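Local coordinates for NO-binding heme-dependent sensor protein (Shewanella oneidensis, PDB 4U9B) that binds a heme that carries nitric oxide at its iron in this crystal, and probably acts as an H-NOX gas sensor in signalling, at residues Tyr42-Ser45 with Glu46-Ile50; His29-Lys32 with Asp33-Tyr36; Ala15-Gly18 with Met19-Asn23; Pro61-Asp64 with Val65-Ala68. All blocks are in the same frame, centred on the assembly; numbering follows the deposited sequence.

Overall arrangement
Interactions 1 and 2 are directly joined. Their centres lie about 10 Å apart, and Glu-46 of interaction 1 closes the gap: its OE2 makes a 2.8 Å salt bridge with Arg-34 NH2, and its OE1 probably hydrogen-bonds Tyr-36 OH at 2.5 Å. Interaction 3 meets interaction 2 where Trp-22 CZ2 packs 4.1 Å from Tyr-36 CD2. Interaction 4 touches none of the others; its centre is about 15 Å from that of interaction 1. The heme lies nearest to residues of 42-50 and 61-68, about 7 Å from the Leu-47 side chain and about 8 Å from that of Val-66. Gln-63 also approaches the zinc ion, at about 7 Å.

Interaction 1: residues Tyr42-Ser45 with Glu46-Ile50; sequences YAES and ELFSI
Glu-46 reaches back along the first turn of helix 44-58 and meets Ala-43, its CB 3.4 Å from Ala-43 O. Its backbone N hydrogen-bonds that same oxygen at 3.0 Å, coming in from above the carbonyl plane. With CG set beside its own backbone N (chi1 -70°) and the chain straight beyond, the carboxylate arrives beside Ala-43, Glu-46 OE2 4.2 Å from Ala-43 CB, and one water bridges OE2 to Ala-43 N. The stronger partners lie in the preceding loop: Tyr-36 at OE1 and Arg-34 at OE2. Ser-45 contributes mainly through its carbonyl. Ser-49 grips Ser-45 O twice, with N at 2.8 Å and OG at 2.9 Å, the two donors on opposite faces of the carbonyl plane. Glu-44 O accepts the backbone bond of Phe-48 N, and the Phe-48 ring lies obliquely to this oxygen, CD2 at 3.3 Å. The two side chains then run alongside each other, Glu-44 CG and OE2 each 4.2 Å from Phe-48 CE2, with carboxylate and ring planes 61° apart. Replacing Phe-48 with an alanine would probably open a gap beside Leu-138 and leave the Glu-44 side chain, which also touches the heme-binding residue Arg-136, freer to turn. On the inner side of the helix, Leu-47 packs on Phe-6 and Leu-9 of helix 3-17, while Ile-50 meets both that helix and helix 19-29.

Interaction 2: residues His29-Lys32 with Asp33-Tyr36; sequences HAPK and DRVY
Arg-34 lies alongside Pro-31, both side chains pointing the same way, so that the guanidinium rides against the proline ring. Its NH2 comes 3.3 Å from Pro-31 CG, and Pro-31 CB sits over one face of the flat group. Bends at chi2 and chi3 (63° and 80°) curl the arginine back to reach the ring. Lower down the chain, Ala-30 CB nestles against the aliphatic root of Arg-34, 3.7 Å from both CB and CG. Tyr-36 also covers this stem: Arg-34 CG stands 3.5 Å above one face of the phenol ring, offset toward its rim, and Ala-30 CB lies 3.7 Å from Tyr-36 OH. The polar ends of arginine and tyrosine both turn to Glu-46. An alanine in place of Arg-34 is likely to leave the Glu-46 carboxylate without its positive mate and to uncover both the proline ring and the tyrosine face. At the outer end Lys-32 and Asp-33 run side by side, Lys-32 CG lying 3.5 Å from Asp-33 OD2, yet Lys-32 NZ stays 6.0 Å from Asp-33 OD2. The backbone beneath is a type II beta turn, Pro-31 to Arg-34, with positive phi at Asp-33 and a weak 3.3 Å bond from Arg-34 N to Pro-31 O; it lies in the connection between helix 19-29 and helix 44-58.

Interaction 3: residues Ala15-Gly18 with Met19-Asn23; sequences AQCG and MSVWN
Cys-17 and Val-21 meet at a surface corner where the chain passes from helix 3-17 into helix 19-29, with Gly-18 at the junction as the N-cap residue of the second helix. Gly-18 takes a positive phi (96°), where a beta carbon would be jammed against Cys-17 O and pressed to 3.1 Å from Met-19 N; glycine allows the backbone to leave helical geometry here. From this position its own carbonyl oxygen starts the new helix, accepting a weak but fairly straight bond from Trp-22 N at 3.3 Å. The next bond of the helix, Asn-23 N to Met-19 O, is shorter at 2.8 Å. Beyond the corner the helices also pack on each other, Met-19 and Trp-22 both lying against Glu-10 and Val-14 of helix 3-17. The corner lies well away from the heme and zinc sites, the Trp-22 side chain being about 14 Å from the heme. Across the junction the side-chain contact is apolar, Cys-17 CB touching Val-21 CG1 at 3.6 Å. The second valine methyl, CG2, placed beside the Val-21 backbone N and anti to its carbonyl carbon, presses against the Cys-17 carbonyl, 3.2 Å from Cys-17 O.

Interaction 4: residues Pro61-Asp64 with Val65-Ala68; sequences PIQD and VVKA
Ile-62 and Val-66 pack against each other one turn apart at the start of helix 62-80, an alpha-helical N-terminus with Pro-61 in the N-cap position. Their closest side-chain atoms, Ile-62 CG1 and Val-66 CG2, are 4.2 Å apart. The same valine methyl lies 3.3 Å from Ile-62 O, which also accepts the backbone bond of Val-66 N (2.9 Å). One residue on, Lys-67 N bonds Gln-63 O at 2.9 Å; Ala-68 N to Asp-64 O completes the set at 3.1 Å. Gln-63 curls, with chi1 and chi2 near -60°, which brings its OE1 round to 4.2 Å from Val-66 CB. At the N-cap, Asp-64 N makes a weak bond to Pro-61 O. Moving outward, Ile-62 and Val-65 pack on Val-51 and Ala-55 of helix 44-58, while Val-66 faces helix 139-152 through Phe-140 and Cys-141, its side chain about 8 Å from the heme. Gln-63 touches Phe-140 and His-166 near the zinc ion, whose ligands are Cys-139, His-161, Cys-164 and Cys-172. Lys-67, its chain fully extended, spans to helix 139-152 and forms a salt bridge with Glu-143. Along its own helix the opposite charge is not in contact, Lys-67 NZ lying 6.3 Å from Asp-64 OD1.

Interaction 1: residues Tyr42-Ser45 with Glu46-Ile50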
ATOM      1  N   TYR A  42     -15.041   1.915   2.776  1.00 23.50           N
ATOM      2  CA  TYR A  42     -15.738   1.243   1.689  1.00 24.66           C
ATOM      3  C   TYR A  42     -15.329  -0.223   1.633  1.00 23.94           C
ATOM      4  O   TYR A  42     -14.279  -0.605   2.156  1.00 22.39           O
ATOM      5  CB  TYR A  42     -15.439   1.934   0.359  1.00 22.38           C
ATOM      6  CG  TYR A  42     -15.864   3.382   0.332  1.00 23.77           C
ATOM      7  CD1 TYR A  42     -17.146   3.735  -0.063  1.00 24.66           C
ATOM      8  CD2 TYR A  42     -14.990   4.394   0.716  1.00 24.62           C
ATOM      9  CE1 TYR A  42     -17.547   5.051  -0.085  1.00 25.93           C
ATOM     10  CE2 TYR A  42     -15.386   5.720   0.698  1.00 25.31           C
ATOM     11  CZ  TYR A  42     -16.666   6.042   0.296  1.00 27.01           C
ATOM     12  OH  TYR A  42     -17.078   7.356   0.274  1.00 27.59           O
ATOM     13  N   ALA A  43     -16.171  -1.041   1.009  1.00 25.00           N
ATOM     14  CA  ALA A  43     -15.888  -2.458   0.852  1.00 23.39           C
ATOM     15  C   ALA A  43     -14.580  -2.660   0.093  1.00 24.35           C
ATOM     16  O   ALA A  43     -14.400  -2.137  -1.009  1.00 24.36           O
ATOM     17  CB  ALA A  43     -17.029  -3.148   0.133  1.00 23.82           C
ATOM     18  N   GLU A  44     -13.668  -3.420   0.687  1.00 22.23           N
ATOM     19  CA  GLU A  44     -12.379  -3.672   0.058  1.00 21.55           C
ATOM     20  C   GLU A  44     -12.569  -4.413  -1.262  1.00 21.54           C
ATOM     21  O   GLU A  44     -11.712  -4.347  -2.145  1.00 21.62           O
ATOM     22  CB  GLU A  44     -11.470  -4.467   0.993  1.00 25.02           C
ATOM     23  CG  GLU A  44     -11.976  -5.859   1.314  1.00 29.15           C
ATOM     24  CD  GLU A  44     -11.318  -6.443   2.547  1.00 31.99           C
ATOM     25  OE1 GLU A  44     -11.321  -5.769   3.598  1.00 33.66           O
ATOM     26  OE2 GLU A  44     -10.792  -7.572   2.461  1.00 31.99           O
ATOM     27  N   SER A  45     -13.698  -5.105  -1.397  1.00 21.55           N
ATOM     28  CA  SER A  45     -14.005  -5.826  -2.626  1.00 22.97           C
ATOM     29  C   SER A  45     -14.088  -4.872  -3.814  1.00 19.75           C
ATOM     30  O   SER A  45     -13.770  -5.252  -4.937  1.00 20.04           O
ATOM     31  CB  SER A  45     -15.316  -6.601  -2.488  1.00 23.69           C
ATOM     32  OG  SER A  45     -16.387  -5.738  -2.153  1.00 26.17           O
ATOM     33  N   GLU A  46     -14.506  -3.633  -3.569  1.00 20.86           N
ATOM     34  CA  GLU A  46     -14.573  -2.652  -4.644  1.00 21.61           C
ATOM     35  C   GLU A  46     -13.173  -2.379  -5.176  1.00 20.91           C
ATOM     36  O   GLU A  46     -12.957  -2.364  -6.385  1.00 21.79           O
ATOM     37  CB  GLU A  46     -15.238  -1.355  -4.170  1.00 25.61           C
ATOM     38  CG  GLU A  46     -16.733  -1.505  -3.912  1.00 27.20           C
ATOM     39  CD  GLU A  46     -17.397  -0.222  -3.438  1.00 29.47           C
ATOM     40  OE1 GLU A  46     -16.964   0.874  -3.849  1.00 30.24           O
ATOM     41  OE2 GLU A  46     -18.359  -0.317  -2.648  1.00 30.31           O
ATOM     42  N   LEU A  47     -12.219  -2.184  -4.269  1.00 19.65           N
ATOM     43  CA  LEU A  47     -10.837  -1.935  -4.661  1.00 20.63           C
ATOM     44  C   LEU A  47     -10.284  -3.129  -5.435  1.00 19.65           C
ATOM     45  O   LEU A  47      -9.739  -2.973  -6.528  1.00 20.17           O
ATOM     46  CB  LEU A  47      -9.966  -1.653  -3.433  1.00 20.15           C
ATOM     47  CG  LEU A  47      -8.538  -1.182  -3.720  1.00 24.32           C
ATOM     48  CD1 LEU A  47      -8.502   0.319  -3.968  1.00 27.89           C
ATOM     49  CD2 LEU A  47      -7.609  -1.560  -2.576  1.00 26.17           C
ATOM     50  N   PHE A  48     -10.440  -4.323  -4.871  1.00 19.08           N
ATOM     51  CA  PHE A  48      -9.913  -5.533  -5.494  1.00 19.84           C
ATOM     52  C   PHE A  48     -10.551  -5.791  -6.860  1.00 21.28           C
ATOM     53  O   PHE A  48      -9.863  -6.180  -7.804  1.00 21.46           O
ATOM     54  CB  PHE A  48     -10.125  -6.745  -4.582  1.00 19.62           C
ATOM     55  CG  PHE A  48      -9.153  -6.829  -3.436  1.00 23.17           C
ATOM     56  CD1 PHE A  48      -7.791  -6.940  -3.672  1.00 24.92           C
ATOM     57  CD2 PHE A  48      -9.602  -6.828  -2.126  1.00 22.80           C
ATOM     58  CE1 PHE A  48      -6.893  -7.030  -2.621  1.00 26.55           C
ATOM     59  CE2 PHE A  48      -8.708  -6.916  -1.070  1.00 26.74           C
ATOM     60  CZ  PHE A  48      -7.353  -7.018  -1.320  1.00 27.75           C
ATOM     61  N   SER A  49     -11.859  -5.568  -6.968  1.00 21.07           N
ATOM     62  CA  SER A  49     -12.557  -5.779  -8.232  1.00 21.47           C
ATOM     63  C   SER A  49     -12.012  -4.852  -9.307  1.00 21.42           C
ATOM     64  O   SER A  49     -11.792  -5.266 -10.444  1.00 21.53           O
ATOM     65  CB  SER A  49     -14.062  -5.563  -8.069  1.00 23.65           C
ATOM     66  OG  SER A  49     -14.647  -6.638  -7.366  1.00 28.41           O
ATOM     67  N   ILE A  50     -11.795  -3.593  -8.941  1.00 21.25           N
ATOM     68  CA  ILE A  50     -11.243  -2.621  -9.872  1.00 22.64           C
ATOM     69  C   ILE A  50      -9.852  -3.046 -10.323  1.00 23.29           C
ATOM     70  O   ILE A  50      -9.565  -3.075 -11.520  1.00 25.69           O
ATOM     71  CB  ILE A  50     -11.179  -1.213  -9.248  1.00 22.91           C
ATOM     72  CG1 ILE A  50     -12.594  -0.657  -9.066  1.00 24.58           C
ATOM     73  CG2 ILE A  50     -10.365  -0.262 -10.130  1.00 23.58           C
ATOM     74  CD1 ILE A  50     -12.667   0.553  -8.166  1.00 26.05           C
TER
HETATM   75  O   HOH W   1     -18.718  -0.015   0.123  1.00 27.67           O

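Interaction 2: residues His29-Lys32 with Asp33-Tyr36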
ATOM      1  N   HIS A  29     -17.992  -2.025 -10.991  1.00 28.34           N
ATOM      2  CA  HIS A  29     -17.543  -2.635  -9.740  1.00 27.88           C
ATOM      3  C   HIS A  29     -18.020  -1.944  -8.459  1.00 32.51           C
ATOM      4  O   HIS A  29     -17.840  -2.490  -7.370  1.00 37.89           O
ATOM      5  CB  HIS A  29     -16.014  -2.696  -9.746  1.00 26.02           C
ATOM      6  CG  HIS A  29     -15.455  -3.419 -10.930  1.00 26.41           C
ATOM      7  ND1 HIS A  29     -15.661  -4.765 -11.141  1.00 27.60           N
ATOM      8  CD2 HIS A  29     -14.714  -2.985 -11.977  1.00 25.92           C
ATOM      9  CE1 HIS A  29     -15.067  -5.129 -12.263  1.00 28.45           C
ATOM     10  NE2 HIS A  29     -14.483  -4.067 -12.788  1.00 27.59           N
ATOM     11  N   ALA A  30     -18.622  -0.764  -8.580  1.00 31.04           N
ATOM     12  CA  ALA A  30     -19.114  -0.039  -7.405  1.00 31.87           C
ATOM     13  C   ALA A  30     -20.609   0.262  -7.513  1.00 33.16           C
ATOM     14  O   ALA A  30     -21.135   0.370  -8.618  1.00 32.62           O
ATOM     15  CB  ALA A  30     -18.335   1.250  -7.216  1.00 29.08           C
ATOM     16  N   PRO A  31     -21.293   0.409  -6.359  1.00 35.09           N
ATOM     17  CA  PRO A  31     -22.714   0.781  -6.337  1.00 36.29           C
ATOM     18  C   PRO A  31     -22.992   2.061  -7.136  1.00 36.20           C
ATOM     19  O   PRO A  31     -22.070   2.820  -7.426  1.00 34.70           O
ATOM     20  CB  PRO A  31     -22.995   0.992  -4.855  1.00 36.98           C
ATOM     21  CG  PRO A  31     -22.042   0.096  -4.170  1.00 38.16           C
ATOM     22  CD  PRO A  31     -20.786   0.141  -5.000  1.00 36.18           C
ATOM     23  N   LYS A  32     -24.253   2.293  -7.488  1.00 40.81           N
ATOM     24  CA  LYS A  32     -24.614   3.409  -8.351  1.00 45.33           C
ATOM     25  C   LYS A  32     -24.303   4.732  -7.663  1.00 43.83           C
ATOM     26  O   LYS A  32     -24.503   4.891  -6.450  1.00 42.87           O
ATOM     27  CB  LYS A  32     -26.089   3.326  -8.738  1.00 50.16           C
ATOM     28  CG  LYS A  32     -26.439   4.195  -9.919  1.00 54.89           C
ATOM     29  CD  LYS A  32     -27.567   3.603 -10.752  1.00 59.95           C
ATOM     30  CE  LYS A  32     -28.804   3.350  -9.914  1.00 62.54           C
ATOM     31  NZ  LYS A  32     -29.970   2.993 -10.765  1.00 63.16           N
ATOM     32  N   ASP A  33     -23.746   5.650  -8.445  1.00 43.58           N
ATOM     33  CA  ASP A  33     -23.348   6.987  -7.979  1.00 46.51           C
ATOM     34  C   ASP A  33     -22.296   6.956  -6.868  1.00 41.71           C
ATOM     35  O   ASP A  33     -22.285   7.807  -5.991  1.00 40.73           O
ATOM     36  CB  ASP A  33     -24.576   7.777  -7.510  1.00 50.60           C
ATOM     37  CG  ASP A  33     -25.513   8.117  -8.647  1.00 53.40           C
ATOM     38  OD1 ASP A  33     -25.183   9.030  -9.437  1.00 52.63           O
ATOM     39  OD2 ASP A  33     -26.581   7.481  -8.749  1.00 54.57           O
ATOM     40  N   ARG A  34     -21.398   5.981  -6.931  1.00 37.08           N
ATOM     41  CA  ARG A  34     -20.313   5.882  -5.960  1.00 32.92           C
ATOM     42  C   ARG A  34     -19.376   7.083  -6.061  1.00 32.48           C
ATOM     43  O   ARG A  34     -18.922   7.447  -7.145  1.00 33.29           O
ATOM     44  CB  ARG A  34     -19.522   4.579  -6.159  1.00 29.69           C
ATOM     45  CG  ARG A  34     -18.179   4.510  -5.414  1.00 30.03           C
ATOM     46  CD  ARG A  34     -18.345   4.565  -3.905  1.00 27.70           C
ATOM     47  NE  ARG A  34     -18.737   3.272  -3.339  1.00 28.16           N
ATOM     48  CZ  ARG A  34     -19.834   3.046  -2.617  1.00 28.70           C
ATOM     49  NH1 ARG A  34     -20.688   4.023  -2.339  1.00 28.24           N
ATOM     50  NH2 ARG A  34     -20.075   1.827  -2.155  1.00 30.37           N
ATOM     51  N   VAL A  35     -19.110   7.699  -4.915  1.00 30.85           N
ATOM     52  CA  VAL A  35     -18.081   8.723  -4.792  1.00 31.04           C
ATOM     53  C   VAL A  35     -17.244   8.379  -3.569  1.00 29.23           C
ATOM     54  O   VAL A  35     -17.784   8.171  -2.484  1.00 33.06           O
ATOM     55  CB  VAL A  35     -18.675  10.138  -4.648  1.00 36.45           C
ATOM     56  CG1 VAL A  35     -17.565  11.172  -4.479  1.00 38.60           C
ATOM     57  CG2 VAL A  35     -19.542  10.475  -5.852  1.00 38.88           C
ATOM     58  N   TYR A  36     -15.930   8.308  -3.744  1.00 29.70           N
ATOM     59  CA  TYR A  36     -15.052   7.911  -2.651  1.00 25.94           C
ATOM     60  C   TYR A  36     -14.618   9.106  -1.809  1.00 26.83           C
ATOM     61  O   TYR A  36     -13.790   9.917  -2.221  1.00 30.20           O
ATOM     62  CB  TYR A  36     -13.840   7.160  -3.200  1.00 22.97           C
ATOM     63  CG  TYR A  36     -14.212   5.802  -3.754  1.00 23.96           C
ATOM     64  CD1 TYR A  36     -14.666   4.793  -2.913  1.00 23.60           C
ATOM     65  CD2 TYR A  36     -14.123   5.530  -5.111  1.00 25.55           C
ATOM     66  CE1 TYR A  36     -15.014   3.551  -3.408  1.00 26.08           C
ATOM     67  CE2 TYR A  36     -14.471   4.290  -5.615  1.00 25.36           C
ATOM     68  CZ  TYR A  36     -14.916   3.306  -4.759  1.00 26.11           C
ATOM     69  OH  TYR A  36     -15.266   2.070  -5.251  1.00 26.73           O
TER

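Interaction 3: residues Ala15-Gly18 with Met19-Asn23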
ATOM      1  N   ALA A  15      -4.682   8.952 -14.628  1.00 42.91           N
ATOM      2  CA  ALA A  15      -3.442   9.426 -15.230  1.00 44.90           C
ATOM      3  C   ALA A  15      -2.933   8.467 -16.303  1.00 46.90           C
ATOM      4  O   ALA A  15      -2.262   8.883 -17.247  1.00 49.07           O
ATOM      5  CB  ALA A  15      -2.381   9.623 -14.159  1.00 46.81           C
ATOM      6  N   GLN A  16      -3.261   7.187 -16.156  1.00 48.77           N
ATOM      7  CA  GLN A  16      -2.726   6.149 -17.032  1.00 49.45           C
ATOM      8  C   GLN A  16      -3.719   5.707 -18.106  1.00 49.21           C
ATOM      9  O   GLN A  16      -3.314   5.200 -19.153  1.00 49.91           O
ATOM     10  CB  GLN A  16      -2.297   4.935 -16.197  1.00 52.29           C
ATOM     11  CG  GLN A  16      -1.739   3.774 -17.011  1.00 56.13           C
ATOM     12  CD  GLN A  16      -0.577   4.185 -17.891  1.00 60.07           C
ATOM     13  OE1 GLN A  16       0.387   4.792 -17.423  1.00 60.87           O
ATOM     14  NE2 GLN A  16      -0.666   3.863 -19.177  1.00 61.76           N
ATOM     15  N   CYS A  17      -5.009   5.905 -17.852  1.00 48.94           N
ATOM     16  CA  CYS A  17      -6.047   5.356 -18.723  1.00 48.69           C
ATOM     17  C   CYS A  17      -7.162   6.351 -19.050  1.00 48.52           C
ATOM     18  O   CYS A  17      -7.957   6.117 -19.961  1.00 47.89           O
ATOM     19  CB  CYS A  17      -6.652   4.108 -18.077  1.00 50.48           C
ATOM     20  SG  CYS A  17      -5.433   2.857 -17.594  1.00 50.49           S
ATOM     21  N   GLY A  18      -7.226   7.451 -18.304  1.00 46.78           N
ATOM     22  CA  GLY A  18      -8.225   8.477 -18.545  1.00 44.54           C
ATOM     23  C   GLY A  18      -9.440   8.317 -17.655  1.00 44.73           C
ATOM     24  O   GLY A  18      -9.683   7.245 -17.102  1.00 44.14           O
ATOM     25  N   MET A  19     -10.204   9.395 -17.520  1.00 43.28           N
ATOM     26  CA  MET A  19     -11.339   9.421 -16.607  1.00 42.05           C
ATOM     27  C   MET A  19     -12.456   8.455 -17.041  1.00 39.70           C
ATOM     28  O   MET A  19     -13.114   7.858 -16.185  1.00 40.33           O
ATOM     29  CB  MET A  19     -11.857  10.869 -16.482  1.00 45.10           C
ATOM     30  CG  MET A  19     -13.035  11.085 -15.529  1.00 46.85           C
ATOM     31  SD  MET A  19     -12.765  10.601 -13.825  1.00 46.73           S
ATOM     32  CE  MET A  19     -11.671  11.903 -13.315  1.00 47.22           C
ATOM     33  N   SER A  20     -12.671   8.295 -18.350  1.00 37.86           N
ATOM     34  CA  SER A  20     -13.729   7.412 -18.848  1.00 41.04           C
ATOM     35  C   SER A  20     -13.494   5.973 -18.395  1.00 39.61           C
ATOM     36  O   SER A  20     -14.430   5.262 -18.019  1.00 40.31           O
ATOM     37  CB  SER A  20     -13.837   7.482 -20.389  1.00 43.08           C
ATOM     38  OG  SER A  20     -12.686   6.972 -21.044  1.00 45.32           O
ATOM     39  N   VAL A  21     -12.237   5.549 -18.430  1.00 35.56           N
ATOM     40  CA  VAL A  21     -11.856   4.234 -17.930  1.00 36.77           C
ATOM     41  C   VAL A  21     -12.141   4.095 -16.435  1.00 35.10           C
ATOM     42  O   VAL A  21     -12.676   3.079 -15.989  1.00 32.86           O
ATOM     43  CB  VAL A  21     -10.365   3.963 -18.202  1.00 38.60           C
ATOM     44  CG1 VAL A  21      -9.886   2.722 -17.457  1.00 41.22           C
ATOM     45  CG2 VAL A  21     -10.133   3.821 -19.698  1.00 37.61           C
ATOM     46  N   TRP A  22     -11.779   5.113 -15.662  1.00 33.48           N
ATOM     47  CA  TRP A  22     -12.063   5.105 -14.234  1.00 30.91           C
ATOM     48  C   TRP A  22     -13.566   5.026 -13.978  1.00 30.53           C
ATOM     49  O   TRP A  22     -14.017   4.233 -13.153  1.00 29.71           O
ATOM     50  CB  TRP A  22     -11.472   6.344 -13.551  1.00 30.13           C
ATOM     51  CG  TRP A  22     -11.911   6.494 -12.131  1.00 28.02           C
ATOM     52  CD1 TRP A  22     -12.810   7.397 -11.644  1.00 29.34           C
ATOM     53  CD2 TRP A  22     -11.484   5.708 -11.010  1.00 28.16           C
ATOM     54  NE1 TRP A  22     -12.966   7.226 -10.290  1.00 29.47           N
ATOM     55  CE2 TRP A  22     -12.165   6.195  -9.878  1.00 28.33           C
ATOM     56  CE3 TRP A  22     -10.594   4.640 -10.857  1.00 26.43           C
ATOM     57  CZ2 TRP A  22     -11.979   5.654  -8.609  1.00 27.44           C
ATOM     58  CZ3 TRP A  22     -10.414   4.105  -9.595  1.00 26.47           C
ATOM     59  CH2 TRP A  22     -11.103   4.613  -8.487  1.00 27.69           C
ATOM     60  N   ASN A  23     -14.345   5.830 -14.693  1.00 32.00           N
ATOM     61  CA  ASN A  23     -15.784   5.811 -14.500  1.00 36.23           C
ATOM     62  C   ASN A  23     -16.385   4.483 -14.954  1.00 32.17           C
ATOM     63  O   ASN A  23     -17.326   3.989 -14.332  1.00 32.76           O
ATOM     64  CB  ASN A  23     -16.438   6.987 -15.231  1.00 41.18           C
ATOM     65  CG  ASN A  23     -16.281   8.295 -14.487  1.00 44.07           C
ATOM     66  OD1 ASN A  23     -16.230   8.326 -13.257  1.00 42.06           O
ATOM     67  ND2 ASN A  23     -16.216   9.392 -15.231  1.00 47.20           N
TER

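Interaction 4: residues Pro61-Asp64 with Val65-Ala68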
ATOM      1  N   PRO A  61      -0.299 -10.577 -13.850  1.00 33.14           N
ATOM      2  CA  PRO A  61      -0.679 -11.054 -12.520  1.00 31.32           C
ATOM      3  C   PRO A  61      -1.259  -9.900 -11.726  1.00 31.62           C
ATOM      4  O   PRO A  61      -0.765  -8.780 -11.861  1.00 28.56           O
ATOM      5  CB  PRO A  61       0.644 -11.539 -11.915  1.00 33.79           C
ATOM      6  CG  PRO A  61       1.567 -11.716 -13.074  1.00 35.86           C
ATOM      7  CD  PRO A  61       1.147 -10.707 -14.090  1.00 35.88           C
ATOM      8  N   ILE A  62      -2.295 -10.160 -10.939  1.00 32.07           N
ATOM      9  CA  ILE A  62      -2.914  -9.111 -10.146  1.00 31.32           C
ATOM     10  C   ILE A  62      -1.908  -8.534  -9.153  1.00 28.05           C
ATOM     11  O   ILE A  62      -1.909  -7.332  -8.878  1.00 27.16           O
ATOM     12  CB  ILE A  62      -4.166  -9.635  -9.389  1.00 32.75           C
ATOM     13  CG1 ILE A  62      -4.877  -8.495  -8.666  1.00 35.58           C
ATOM     14  CG2 ILE A  62      -3.812 -10.729  -8.401  1.00 34.00           C
ATOM     15  CD1 ILE A  62      -5.435  -7.520  -9.596  1.00 39.80           C
ATOM     16  N   GLN A  63      -1.038  -9.390  -8.633  1.00 26.58           N
ATOM     17  CA  GLN A  63      -0.110  -8.983  -7.585  1.00 27.33           C
ATOM     18  C   GLN A  63       0.936  -7.987  -8.087  1.00 25.94           C
ATOM     19  O   GLN A  63       1.443  -7.171  -7.313  1.00 27.38           O
ATOM     20  CB  GLN A  63       0.577 -10.213  -6.981  1.00 30.22           C
ATOM     21  CG  GLN A  63      -0.380 -11.166  -6.273  1.00 31.84           C
ATOM     22  CD  GLN A  63      -1.188 -10.487  -5.178  1.00 34.10           C
ATOM     23  OE1 GLN A  63      -0.762  -9.487  -4.607  1.00 34.57           O
ATOM     24  NE2 GLN A  63      -2.370 -11.021  -4.894  1.00 35.24           N
ATOM     25  N   ASP A  64       1.260  -8.050  -9.375  1.00 24.69           N
ATOM     26  CA  ASP A  64       2.200  -7.102  -9.963  1.00 25.98           C
ATOM     27  C   ASP A  64       1.557  -5.721 -10.096  1.00 26.46           C
ATOM     28  O   ASP A  64       2.217  -4.698  -9.916  1.00 26.88           O
ATOM     29  CB  ASP A  64       2.685  -7.592 -11.329  1.00 31.46           C
ATOM     30  CG  ASP A  64       3.744  -8.682 -11.223  1.00 35.24           C
ATOM     31  OD1 ASP A  64       4.456  -8.747 -10.197  1.00 36.25           O
ATOM     32  OD2 ASP A  64       3.872  -9.474 -12.178  1.00 35.72           O
ATOM     33  N   VAL A  65       0.267  -5.697 -10.410  1.00 23.67           N
ATOM     34  CA  VAL A  65      -0.476  -4.444 -10.462  1.00 25.18           C
ATOM     35  C   VAL A  65      -0.579  -3.852  -9.059  1.00 24.92           C
ATOM     36  O   VAL A  65      -0.420  -2.646  -8.868  1.00 25.21           O
ATOM     37  CB  VAL A  65      -1.884  -4.646 -11.056  1.00 25.63           C
ATOM     38  CG1 VAL A  65      -2.714  -3.363 -10.959  1.00 27.62           C
ATOM     39  CG2 VAL A  65      -1.780  -5.104 -12.503  1.00 25.77           C
ATOM     40  N   VAL A  66      -0.836  -4.716  -8.082  1.00 21.90           N
ATOM     41  CA  VAL A  66      -0.967  -4.294  -6.690  1.00 21.91           C
ATOM     42  C   VAL A  66       0.344  -3.712  -6.176  1.00 21.30           C
ATOM     43  O   VAL A  66       0.351  -2.732  -5.432  1.00 20.29           O
ATOM     44  CB  VAL A  66      -1.415  -5.477  -5.802  1.00 20.83           C
ATOM     45  CG1 VAL A  66      -1.246  -5.163  -4.318  1.00 24.29           C
ATOM     46  CG2 VAL A  66      -2.867  -5.835  -6.106  1.00 19.94           C
ATOM     47  N   LYS A  67       1.456  -4.315  -6.578  1.00 21.03           N
ATOM     48  CA  LYS A  67       2.770  -3.834  -6.165  1.00 21.19           C
ATOM     49  C   LYS A  67       3.058  -2.475  -6.794  1.00 22.23           C
ATOM     50  O   LYS A  67       3.604  -1.586  -6.144  1.00 22.68           O
ATOM     51  CB  LYS A  67       3.855  -4.844  -6.545  1.00 22.31           C
ATOM     52  CG  LYS A  67       5.269  -4.432  -6.149  1.00 27.12           C
ATOM     53  CD  LYS A  67       6.279  -5.527  -6.470  1.00 30.78           C
ATOM     54  CE  LYS A  67       7.688  -5.126  -6.059  1.00 35.32           C
ATOM     55  NZ  LYS A  67       8.670  -6.243  -6.211  1.00 37.24           N
ATOM     56  N   ALA A  68       2.675  -2.316  -8.057  1.00 24.29           N
ATOM     57  CA  ALA A  68       2.853  -1.046  -8.752  1.00 24.08           C
ATOM     58  C   ALA A  68       2.040   0.049  -8.076  1.00 26.44           C
ATOM     59  O   ALA A  68       2.521   1.165  -7.872  1.00 29.16           O
ATOM     60  CB  ALA A  68       2.452  -1.178 -10.208  1.00 26.03           C
TER